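Local coordinates for protein endoglucanase FnCel5A (PDB 3RJY) that probably cleaves internal beta-1,4-glucosidic bonds of cellulose, as a heat-stable TIM-barrel enzyme of glycoside hydrolase family 5, at residues 207-212 with 224-229; 233-238 with 279-284; 259-264 with 273-278. All coordinates share one frame; numbering follows the deposited sequence.

Contact 1 (207-212 with 224-229). With GLC (alpha-D-glucopyranose), chain D.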
loop_
_atom_site.group_PDB
_atom_site.type_symbol
_atom_site.label_atom_id
_atom_site.label_comp_id
_atom_site.label_asym_id
_atom_site.label_seq_id
_atom_site.Cartn_x
_atom_site.Cartn_y
_atom_site.Cartn_z
ATOM N N PRO A 207 -16.465 -1.554 7.110
ATOM C CA PRO A 207 -16.977 -2.914 6.953
ATOM C C PRO A 207 -16.831 -3.344 5.502
ATOM O O PRO A 207 -17.183 -2.588 4.597
ATOM C CB PRO A 207 -18.462 -2.783 7.340
ATOM C CG PRO A 207 -18.609 -1.392 7.935
ATOM C CD PRO A 207 -17.562 -0.587 7.246
ATOM N N PHE A 208 -16.299 -4.546 5.296
ATOM C CA PHE A 208 -16.054 -5.096 3.954
ATOM C C PHE A 208 -17.296 -5.139 3.053
ATOM O O PHE A 208 -17.206 -4.881 1.860
ATOM C CB PHE A 208 -15.413 -6.487 4.042
ATOM C CG PHE A 208 -14.782 -6.939 2.754
ATOM C CD1 PHE A 208 -13.510 -6.492 2.394
ATOM C CD2 PHE A 208 -15.457 -7.805 1.900
ATOM C CE1 PHE A 208 -12.916 -6.917 1.207
ATOM C CE2 PHE A 208 -14.876 -8.228 0.704
ATOM C CZ PHE A 208 -13.604 -7.784 0.353
ATOM N N ASN A 209 -18.445 -5.467 3.633
ATOM C CA ASN A 209 -19.713 -5.460 2.889
ATOM C C ASN A 209 -20.205 -4.054 2.500
ATOM O O ASN A 209 -21.160 -3.923 1.736
ATOM C CB ASN A 209 -20.799 -6.249 3.637
ATOM C CG ASN A 209 -21.421 -5.474 4.793
ATOM O OD1 ASN A 209 -20.771 -4.659 5.444
ATOM N ND2 ASN A 209 -22.691 -5.741 5.055
ATOM N N PHE A 210 -19.573 -3.013 3.048
ATOM C CA PHE A 210 -19.785 -1.645 2.564
ATOM C C PHE A 210 -18.769 -1.290 1.481
ATOM O O PHE A 210 -19.147 -0.965 0.355
ATOM C CB PHE A 210 -19.743 -0.594 3.688
ATOM C CG PHE A 210 -19.676 0.820 3.173
ATOM C CD1 PHE A 210 -20.773 1.393 2.538
ATOM C CD2 PHE A 210 -18.503 1.572 3.297
ATOM C CE1 PHE A 210 -20.705 2.674 2.036
ATOM C CE2 PHE A 210 -18.426 2.863 2.795
ATOM C CZ PHE A 210 -19.522 3.417 2.159
ATOM N N THR A 211 -17.482 -1.357 1.814
ATOM C CA THR A 211 -16.431 -0.910 0.889
ATOM C C THR A 211 -16.359 -1.723 -0.401
ATOM O O THR A 211 -15.955 -1.204 -1.441
ATOM C CB THR A 211 -15.022 -0.883 1.534
ATOM O OG1 THR A 211 -14.671 -2.197 1.978
ATOM C CG2 THR A 211 -14.960 0.103 2.711
ATOM N N HIS A 212 -16.742 -2.993 -0.337
ATOM C CA HIS A 212 -16.609 -3.863 -1.503
ATOM C C HIS A 212 -17.929 -4.345 -2.066
ATOM O O HIS A 212 -17.969 -5.351 -2.781
ATOM C CB HIS A 212 -15.671 -5.039 -1.203
ATOM C CG HIS A 212 -14.235 -4.628 -1.102
ATOM N ND1 HIS A 212 -13.307 -4.907 -2.087
ATOM C CD2 HIS A 212 -13.580 -3.921 -0.151
ATOM C CE1 HIS A 212 -12.138 -4.398 -1.738
ATOM N NE2 HIS A 212 -12.276 -3.797 -0.568
ATOM N N ILE A 224 -25.312 -4.510 -3.304
ATOM C CA ILE A 224 -25.221 -3.052 -3.148
ATOM C C ILE A 224 -26.388 -2.486 -2.312
ATOM O O ILE A 224 -27.282 -3.226 -1.891
ATOM C CB ILE A 224 -25.153 -2.318 -4.515
ATOM C CG1 ILE A 224 -26.489 -2.438 -5.278
ATOM C CG2 ILE A 224 -23.955 -2.819 -5.327
ATOM C CD1 ILE A 224 -26.555 -1.681 -6.614
ATOM N N GLY A 225 -26.371 -1.177 -2.080
ATOM C CA GLY A 225 -27.388 -0.539 -1.259
ATOM C C GLY A 225 -26.983 -0.485 0.201
ATOM O O GLY A 225 -27.750 -0.020 1.048
ATOM N N VAL A 226 -25.781 -0.980 0.505
ATOM C CA VAL A 226 -25.241 -0.874 1.861
ATOM C C VAL A 226 -24.780 0.561 2.137
ATOM O O VAL A 226 -23.983 1.133 1.379
ATOM C CB VAL A 226 -24.101 -1.886 2.126
ATOM C CG1 VAL A 226 -23.683 -1.831 3.592
ATOM C CG2 VAL A 226 -24.535 -3.300 1.757
ATOM N N LYS A 227 -25.315 1.141 3.204
ATOM C CA LYS A 227 -24.999 2.509 3.592
ATOM C C LYS A 227 -23.945 2.551 4.682
ATOM O O LYS A 227 -23.808 1.625 5.468
ATOM C CB LYS A 227 -26.251 3.269 4.091
ATOM C CG LYS A 227 -27.307 3.535 3.045
ATOM C CD LYS A 227 -27.741 5.007 3.068
ATOM C CE LYS A 227 -28.859 5.291 4.053
ATOM N NZ LYS A 227 -30.165 4.860 3.473
ATOM N N TRP A 228 -23.192 3.641 4.704
ATOM C CA TRP A 228 -22.397 3.997 5.860
ATOM C C TRP A 228 -22.783 5.422 6.208
ATOM O O TRP A 228 -22.663 6.336 5.382
ATOM C CB TRP A 228 -20.903 3.847 5.589
ATOM C CG TRP A 228 -20.119 3.775 6.858
ATOM C CD1 TRP A 228 -19.759 2.653 7.544
ATOM C CD2 TRP A 228 -19.590 4.890 7.591
ATOM N NE1 TRP A 228 -19.035 3.000 8.673
ATOM C CE2 TRP A 228 -18.920 4.368 8.722
ATOM C CE3 TRP A 228 -19.623 6.284 7.402
ATOM C CZ2 TRP A 228 -18.294 5.190 9.664
ATOM C CZ3 TRP A 228 -18.997 7.101 8.341
ATOM C CH2 TRP A 228 -18.348 6.554 9.455
ATOM N N GLU A 229 -23.266 5.599 7.435
ATOM C CA GLU A 229 -24.049 6.788 7.775
ATOM C C GLU A 229 -23.382 7.751 8.754
ATOM O O GLU A 229 -23.901 8.838 8.986
ATOM C CB GLU A 229 -25.441 6.376 8.278
ATOM C CG GLU A 229 -26.311 5.750 7.198
ATOM C CD GLU A 229 -27.621 5.209 7.747
ATOM O OE1 GLU A 229 -28.677 5.771 7.408
ATOM O OE2 GLU A 229 -27.600 4.229 8.526
HETATM C C1 GLC D . -6.342 -4.350 -4.679
HETATM C C2 GLC D . -6.778 -3.574 -3.421
HETATM C C3 GLC D . -8.069 -4.107 -2.817
HETATM C C4 GLC D . -9.193 -4.259 -3.840
HETATM C C5 GLC D . -8.694 -4.835 -5.160
HETATM C C6 GLC D . -9.095 -4.004 -6.402
HETATM O O1 GLC D . -5.022 -4.896 -4.540
HETATM O O2 GLC D . -5.758 -3.571 -2.455
HETATM O O3 GLC D . -8.490 -3.184 -1.850
HETATM O O4 GLC D . -10.154 -5.166 -3.344
HETATM O O5 GLC D . -7.334 -5.304 -5.074
HETATM O O6 GLC D . -9.272 -2.591 -6.321
#
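F210's ring, anti to its main-chain N (chi1 168°), comes to lie under CB of W228, while the W228 torsion (chi1 -161°) carries the indole on past the ring, and the two side chains cross at about a right angle. W228 CB sits over the centre of one face, 3.6 Å from the centroid of the F210 ring, in a CH-pi contact. The indole beyond it meets the phenyl only obliquely, with planes at 41°. In the plane of the same phenyl ring, at its edge, lies V226 O, 3.4 Å from F210 CD1; this carbonyl also accepts a hydrogen bond from Q213 NE2. In the TIM barrel both segments belong to the long excursion between strand 198-204 and helix 232-251, with the short helix 208-211 leading off and residues 224-229 folding back over it. P207 occupies the N-cap position of that helix, and its O accepts from both F210 N (2.9 Å) and T211 N (3.1 Å). Its ring, which follows a cis peptide bond, places CD 3.9 Å from W228 CD1. V226 lays its two methyls against one side of the helix, CG2 3.4 Å from N209 O and CG1 4.1 Å from F210 CB. Behind this layer stands W275 of helix 269-285, which takes W228 edge-to-face and meets the F210 ring as well, while S271 OG of the same helix bonds W228 N. H212, just past the helix, belongs to a glucose-binding pocket.

Contact 2 (233-238 with 279-284)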
loop_
_atom_site.group_PDB
_atom_site.type_symbol
_atom_site.label_atom_id
_atom_site.label_comp_id
_atom_site.label_asym_id
_atom_site.label_seq_id
_atom_site.Cartn_x
_atom_site.Cartn_y
_atom_site.Cartn_z
ATOM N N TRP A 233 -22.064 5.007 16.556
ATOM C CA TRP A 233 -21.612 3.626 16.743
ATOM C C TRP A 233 -20.685 3.233 15.593
ATOM O O TRP A 233 -19.704 2.516 15.799
ATOM C CB TRP A 233 -22.791 2.642 16.921
ATOM C CG TRP A 233 -23.584 2.273 15.652
ATOM C CD1 TRP A 233 -24.748 2.852 15.200
ATOM C CD2 TRP A 233 -23.272 1.225 14.716
ATOM N NE1 TRP A 233 -25.164 2.238 14.034
ATOM C CE2 TRP A 233 -24.277 1.239 13.717
ATOM C CE3 TRP A 233 -22.233 0.284 14.621
ATOM C CZ2 TRP A 233 -24.278 0.341 12.641
ATOM C CZ3 TRP A 233 -22.231 -0.605 13.552
ATOM C CH2 TRP A 233 -23.247 -0.566 12.572
ATOM N N GLU A 234 -20.994 3.762 14.405
ATOM C CA GLU A 234 -20.240 3.512 13.181
ATOM C C GLU A 234 -18.853 4.119 13.231
ATOM O O GLU A 234 -17.887 3.462 12.851
ATOM C CB GLU A 234 -21.000 4.047 11.962
ATOM C CG GLU A 234 -22.175 3.184 11.560
ATOM C CD GLU A 234 -22.921 3.733 10.381
ATOM O OE1 GLU A 234 -23.206 4.948 10.362
ATOM O OE2 GLU A 234 -23.243 2.948 9.468
ATOM N N VAL A 235 -18.778 5.368 13.694
ATOM C CA VAL A 235 -17.523 6.080 13.939
ATOM C C VAL A 235 -16.679 5.331 14.972
ATOM O O VAL A 235 -15.467 5.133 14.785
ATOM C CB VAL A 235 -17.787 7.547 14.414
ATOM C CG1 VAL A 235 -16.517 8.186 15.001
ATOM C CG2 VAL A 235 -18.338 8.406 13.272
ATOM N N GLU A 236 -17.337 4.908 16.049
ATOM C CA GLU A 236 -16.690 4.219 17.157
ATOM C C GLU A 236 -16.084 2.866 16.775
ATOM O O GLU A 236 -15.018 2.513 17.292
ATOM C CB GLU A 236 -17.650 4.086 18.350
ATOM C CG GLU A 236 -16.957 3.796 19.689
ATOM C CD GLU A 236 -15.975 4.895 20.140
ATOM O OE1 GLU A 236 -16.176 6.093 19.815
ATOM O OE2 GLU A 236 -14.997 4.546 20.838
ATOM N N GLN A 237 -16.750 2.123 15.884
ATOM C CA GLN A 237 -16.165 0.905 15.290
ATOM C C GLN A 237 -14.764 1.209 14.754
ATOM O O GLN A 237 -13.780 0.568 15.157
ATOM C CB GLN A 237 -17.018 0.366 14.133
ATOM C CG GLN A 237 -18.221 -0.464 14.531
ATOM C CD GLN A 237 -17.832 -1.852 14.998
ATOM O OE1 GLN A 237 -17.321 -2.664 14.212
ATOM N NE2 GLN A 237 -18.066 -2.138 16.285
ATOM N N ILE A 238 -14.691 2.212 13.872
ATOM C CA ILE A 238 -13.431 2.646 13.270
ATOM C C ILE A 238 -12.408 3.078 14.333
ATOM O O ILE A 238 -11.255 2.637 14.308
ATOM C CB ILE A 238 -13.637 3.742 12.179
ATOM C CG1 ILE A 238 -14.675 3.278 11.143
ATOM C CG2 ILE A 238 -12.308 4.099 11.497
ATOM C CD1 ILE A 238 -14.900 4.232 9.980
ATOM N N VAL A 279 -12.425 7.644 8.355
ATOM C CA VAL A 279 -11.170 6.876 8.328
ATOM C C VAL A 279 -9.934 7.776 8.308
ATOM O O VAL A 279 -8.984 7.524 9.054
ATOM C CB VAL A 279 -11.129 5.851 7.150
ATOM C CG1 VAL A 279 -9.752 5.212 7.013
ATOM C CG2 VAL A 279 -12.171 4.780 7.351
ATOM N N ARG A 280 -9.956 8.823 7.478
ATOM C CA ARG A 280 -8.826 9.731 7.358
ATOM C C ARG A 280 -8.592 10.486 8.663
ATOM O O ARG A 280 -7.452 10.592 9.114
ATOM C CB ARG A 280 -8.979 10.696 6.170
ATOM C CG ARG A 280 -7.679 11.458 5.799
ATOM C CD ARG A 280 -7.768 12.949 6.146
ATOM N NE ARG A 280 -9.084 13.359 5.745
ATOM C CZ ARG A 280 -9.875 14.236 6.334
ATOM N NH1 ARG A 280 -11.063 14.394 5.792
ATOM N NH2 ARG A 280 -9.515 14.939 7.404
ATOM N N ARG A 281 -9.669 10.985 9.275
ATOM C CA ARG A 281 -9.553 11.754 10.517
ATOM C C ARG A 281 -9.046 10.905 11.681
ATOM O O ARG A 281 -8.191 11.340 12.458
ATOM C CB ARG A 281 -10.888 12.426 10.879
ATOM C CG ARG A 281 -10.754 13.469 12.005
ATOM C CD ARG A 281 -12.103 14.071 12.434
ATOM N NE ARG A 281 -12.992 13.094 13.080
ATOM C CZ ARG A 281 -14.061 12.546 12.500
ATOM N NH1 ARG A 281 -14.399 12.875 11.251
ATOM N NH2 ARG A 281 -14.785 11.663 13.167
ATOM N N ILE A 282 -9.570 9.691 11.798
ATOM C CA ILE A 282 -9.155 8.797 12.871
ATOM C C ILE A 282 -7.676 8.375 12.743
ATOM O O ILE A 282 -6.938 8.348 13.743
ATOM C CB ILE A 282 -10.147 7.611 13.057
ATOM C CG1 ILE A 282 -11.537 8.189 13.347
ATOM C CG2 ILE A 282 -9.690 6.704 14.204
ATOM C CD1 ILE A 282 -12.613 7.203 13.655
ATOM N N ALA A 283 -7.244 8.110 11.518
ATOM C CA ALA A 283 -5.846 7.812 11.238
ATOM C C ALA A 283 -4.932 8.964 11.642
ATOM O O ALA A 283 -3.941 8.737 12.334
ATOM C CB ALA A 283 -5.656 7.462 9.761
ATOM N N GLU A 284 -5.267 10.184 11.211
ATOM C CA GLU A 284 -4.555 11.399 11.626
ATOM C C GLU A 284 -4.487 11.531 13.148
ATOM O O GLU A 284 -3.449 11.871 13.692
ATOM C CB GLU A 284 -5.226 12.665 11.048
ATOM C CG GLU A 284 -5.212 12.774 9.518
ATOM C CD GLU A 284 -6.078 13.908 8.998
ATOM O OE1 GLU A 284 -7.011 14.343 9.710
ATOM O OE2 GLU A 284 -5.843 14.355 7.859
#
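I238 and I282 bring together two neighbouring helices of the outer layer of the TIM barrel, 232-251 and 269-285, which enclose strand 256-261 between them in the sequence. The short helical segments lie 10.5 Å apart at their axes' closest approach, with a crossing angle of -45°, and the contact between them is made almost entirely of aliphatic tips. I238 can be followed outward from its branch point. CB lies 3.9 Å from I282 CD1, and the CG2 methyl, turned anti to the main-chain N, comes to 3.8 Å from that same I282 CD1. The other branch, CG1, leaves beside the main-chain N (chi1 -53°) and continues extended to CD1, which reaches V279 CG2 at 3.8 Å. One isoleucine thus touches residues almost a full helical turn apart, giving one branch to each. Its CD1 also lies against the indole of W228, so the seam continues into the loop that precedes helix 232-251. The answering group, I282, is itself extended, and its CD1 pushes into the surface of helix 232-251 far enough to meet the main chain, 3.7 Å from V235 O. F242, further along that helix, touches both V279 and I282, and V279 also packs on L258 and F261 of the barrel strand. This makes the middle of the interface a buried hydrocarbon layer between the two helices and the sheet. Toward the more exposed flank the character changes: V235 CG1 still has an apolar neighbour in I282 CD1, 4.2 Å away, but at its other neighbour it meets the edge of the R281 guanidinium, lying near that group's plane and 4.3 Å from NH2.

Contact 3 (259-264 with 273-278). With GLC (alpha-D-glucopyranose), chain D.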
loop_
_atom_site.group_PDB
_atom_site.type_symbol
_atom_site.label_atom_id
_atom_site.label_comp_id
_atom_site.label_asym_id
_atom_site.label_seq_id
_atom_site.Cartn_x
_atom_site.Cartn_y
_atom_site.Cartn_z
ATOM N N GLY A 259 -1.799 1.675 4.691
ATOM C CA GLY A 259 -1.319 1.568 3.312
ATOM C C GLY A 259 -2.376 1.682 2.240
ATOM O O GLY A 259 -2.081 2.137 1.138
ATOM N N GLU A 260 -3.605 1.261 2.572
ATOM C CA GLU A 260 -4.758 1.289 1.662
ATOM C C GLU A 260 -6.026 1.465 2.463
ATOM O O GLU A 260 -6.178 0.869 3.534
ATOM C CB GLU A 260 -4.925 -0.021 0.877
ATOM C CG GLU A 260 -3.736 -0.494 0.049
ATOM C CD GLU A 260 -4.027 -1.806 -0.676
ATOM O OE1 GLU A 260 -5.144 -2.339 -0.503
ATOM O OE2 GLU A 260 -3.142 -2.305 -1.409
ATOM N N PHE A 261 -6.938 2.268 1.914
ATOM C CA PHE A 261 -8.278 2.444 2.448
ATOM C C PHE A 261 -9.107 3.071 1.339
ATOM O O PHE A 261 -8.623 3.939 0.628
ATOM C CB PHE A 261 -8.293 3.292 3.749
ATOM C CG PHE A 261 -8.032 4.782 3.539
ATOM C CD1 PHE A 261 -6.744 5.254 3.263
ATOM C CD2 PHE A 261 -9.076 5.703 3.635
ATOM C CE1 PHE A 261 -6.505 6.632 3.071
ATOM C CE2 PHE A 261 -8.853 7.066 3.431
ATOM C CZ PHE A 261 -7.568 7.536 3.155
ATOM N N GLY A 262 -10.339 2.607 1.174
ATOM C CA GLY A 262 -11.217 3.140 0.127
ATOM C C GLY A 262 -12.511 2.354 0.064
ATOM O O GLY A 262 -12.564 1.220 0.525
ATOM N N ALA A 263 -13.556 2.972 -0.490
ATOM C CA ALA A 263 -14.833 2.304 -0.748
ATOM C C ALA A 263 -15.110 2.321 -2.244
ATOM O O ALA A 263 -14.925 3.341 -2.908
ATOM C CB ALA A 263 -15.987 2.970 0.026
ATOM N N TYR A 264 -15.564 1.180 -2.759
ATOM C CA TYR A 264 -15.780 1.006 -4.197
ATOM C C TYR A 264 -16.890 1.936 -4.686
ATOM O O TYR A 264 -17.849 2.208 -3.955
ATOM C CB TYR A 264 -16.069 -0.469 -4.520
ATOM C CG TYR A 264 -16.160 -0.821 -5.998
ATOM C CD1 TYR A 264 -15.178 -0.416 -6.910
ATOM C CD2 TYR A 264 -17.209 -1.611 -6.468
ATOM C CE1 TYR A 264 -15.261 -0.766 -8.271
ATOM C CE2 TYR A 264 -17.306 -1.979 -7.814
ATOM C CZ TYR A 264 -16.339 -1.551 -8.710
ATOM O OH TYR A 264 -16.467 -1.922 -10.038
ATOM N N VAL A 273 -18.094 9.331 1.063
ATOM C CA VAL A 273 -17.561 10.585 1.602
ATOM C C VAL A 273 -17.478 10.523 3.133
ATOM O O VAL A 273 -16.463 10.880 3.714
ATOM C CB VAL A 273 -18.414 11.820 1.123
ATOM C CG1 VAL A 273 -18.178 13.071 1.998
ATOM C CG2 VAL A 273 -18.142 12.139 -0.335
ATOM N N LYS A 274 -18.550 10.056 3.771
ATOM C CA LYS A 274 -18.580 9.926 5.228
ATOM C C LYS A 274 -17.567 8.905 5.742
ATOM O O LYS A 274 -16.800 9.200 6.670
ATOM C CB LYS A 274 -19.980 9.556 5.719
ATOM C CG LYS A 274 -20.999 10.707 5.720
ATOM C CD LYS A 274 -21.945 10.563 6.919
ATOM C CE LYS A 274 -23.335 11.171 6.657
ATOM N NZ LYS A 274 -23.323 12.138 5.534
ATOM N N TRP A 275 -17.583 7.709 5.159
ATOM C CA TRP A 275 -16.619 6.657 5.524
ATOM C C TRP A 275 -15.187 7.121 5.276
ATOM O O TRP A 275 -14.323 7.009 6.144
ATOM C CB TRP A 275 -16.916 5.358 4.765
ATOM C CG TRP A 275 -16.072 4.190 5.200
ATOM C CD1 TRP A 275 -16.375 3.272 6.171
ATOM C CD2 TRP A 275 -14.792 3.810 4.673
ATOM N NE1 TRP A 275 -15.360 2.351 6.286
ATOM C CE2 TRP A 275 -14.379 2.655 5.373
ATOM C CE3 TRP A 275 -13.954 4.332 3.674
ATOM C CZ2 TRP A 275 -13.162 2.023 5.119
ATOM C CZ3 TRP A 275 -12.751 3.701 3.427
ATOM C CH2 TRP A 275 -12.362 2.559 4.148
ATOM N N THR A 276 -14.937 7.674 4.093
ATOM C CA THR A 276 -13.570 8.065 3.745
ATOM C C THR A 276 -13.039 9.147 4.703
ATOM O O THR A 276 -11.950 8.995 5.225
ATOM C CB THR A 276 -13.434 8.436 2.242
ATOM O OG1 THR A 276 -13.881 7.328 1.444
ATOM C CG2 THR A 276 -11.986 8.767 1.871
ATOM N N LYS A 277 -13.824 10.198 4.964
ATOM C CA LYS A 277 -13.399 11.302 5.850
ATOM C C LYS A 277 -13.209 10.849 7.293
ATOM O O LYS A 277 -12.310 11.340 7.984
ATOM C CB LYS A 277 -14.368 12.505 5.774
ATOM C CG LYS A 277 -15.585 12.424 6.679
ATOM C CD LYS A 277 -16.672 13.493 6.381
ATOM C CE LYS A 277 -16.271 14.921 6.812
ATOM N NZ LYS A 277 -15.664 15.024 8.189
ATOM N N THR A 278 -14.058 9.921 7.751
ATOM C CA THR A 278 -13.953 9.397 9.115
ATOM C C THR A 278 -12.662 8.582 9.273
ATOM O O THR A 278 -11.895 8.820 10.200
ATOM C CB THR A 278 -15.205 8.576 9.519
ATOM O OG1 THR A 278 -16.375 9.371 9.313
ATOM C CG2 THR A 278 -15.152 8.150 10.998
HETATM C C1 GLC D . -6.342 -4.350 -4.679
HETATM C C2 GLC D . -6.778 -3.574 -3.421
HETATM C C3 GLC D . -8.069 -4.107 -2.817
HETATM C C4 GLC D . -9.193 -4.259 -3.840
HETATM C C5 GLC D . -8.694 -4.835 -5.160
HETATM C C6 GLC D . -9.095 -4.004 -6.402
HETATM O O1 GLC D . -5.022 -4.896 -4.540
HETATM O O2 GLC D . -5.758 -3.571 -2.455
HETATM O O3 GLC D . -8.490 -3.184 -1.850
HETATM O O4 GLC D . -10.154 -5.166 -3.344
HETATM O O5 GLC D . -7.334 -5.304 -5.074
HETATM O O6 GLC D . -9.272 -2.591 -6.321
HETATM O O HOH W 1 -13.851 5.819 -0.895
#
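T276 OG1 is held from two directions: it accepts a hydrogen bond from a water (2.8 Å) and is hydrogen-bonded to R272 O one turn earlier in its helix. The water in turn accepts from A263 N, its oxygen 2.9 Å from that amide, and so relays helix 269-285 to the chain just beyond strand 256-261. These are the first strand and the helix of a beta-alpha-beta unit of the TIM barrel. With OG1 pointing to the water, T276 is left to offer its methyl to the strand, and CG2 lies 3.9 Å from F261 CE2. W275 does most of the packing. Its indole, swung anti to the main-chain N (chi1 -173°), reaches across with the six-membered ring leading, and CZ3 comes to 3.5 Å from G262 N, which lies at the edge of the indole near its plane. F261 CB is 4.2 Å from CH2 of W275, while A263 CB sits 4.4 Å from CE3 of the same ring. At the opposite end of the indole, NE1 donates to E206 O. Were W275 a leucine, E206 O would probably be left without this donor and a gap would open alongside G262. Side chains alternate along the strand: F261 faces the helix, whereas the preceding E260 faces the glucose pocket. There E260 OE1 takes a hydrogen bond from O2 of the glucose, modelled at 2.4 Å, too short for its length to be trusted, and OE2 is salt-bridged to R59. The strand thus turns E260 to the sugar and F261 to the helix, and just past it a water gives the buried A263 amide an acceptor amid the apolar packing of F261 and W275.

In the fold
From the N terminus, the chain first builds strands 22-25 to 198-204 of the barrel, then leaves it for an excursion in which contact 1 closes a loop, 11 residues lying between its segments. Helix 232-251 follows directly, and contact 2 joins it to helix 269-285 across 40 residues. Contact 3 falls wholly within that span, tying strand 256-261 to the same helix 269-285, while contact 1 is complete before either opens; none of them cross. Helix 269-285 is the common element: its later part serves contact 2, its earlier part contact 3. Contacts 1 and 3 also meet directly, T211 O with Y264 N, and each holds a residue of the same glucose pocket, H212 and E260.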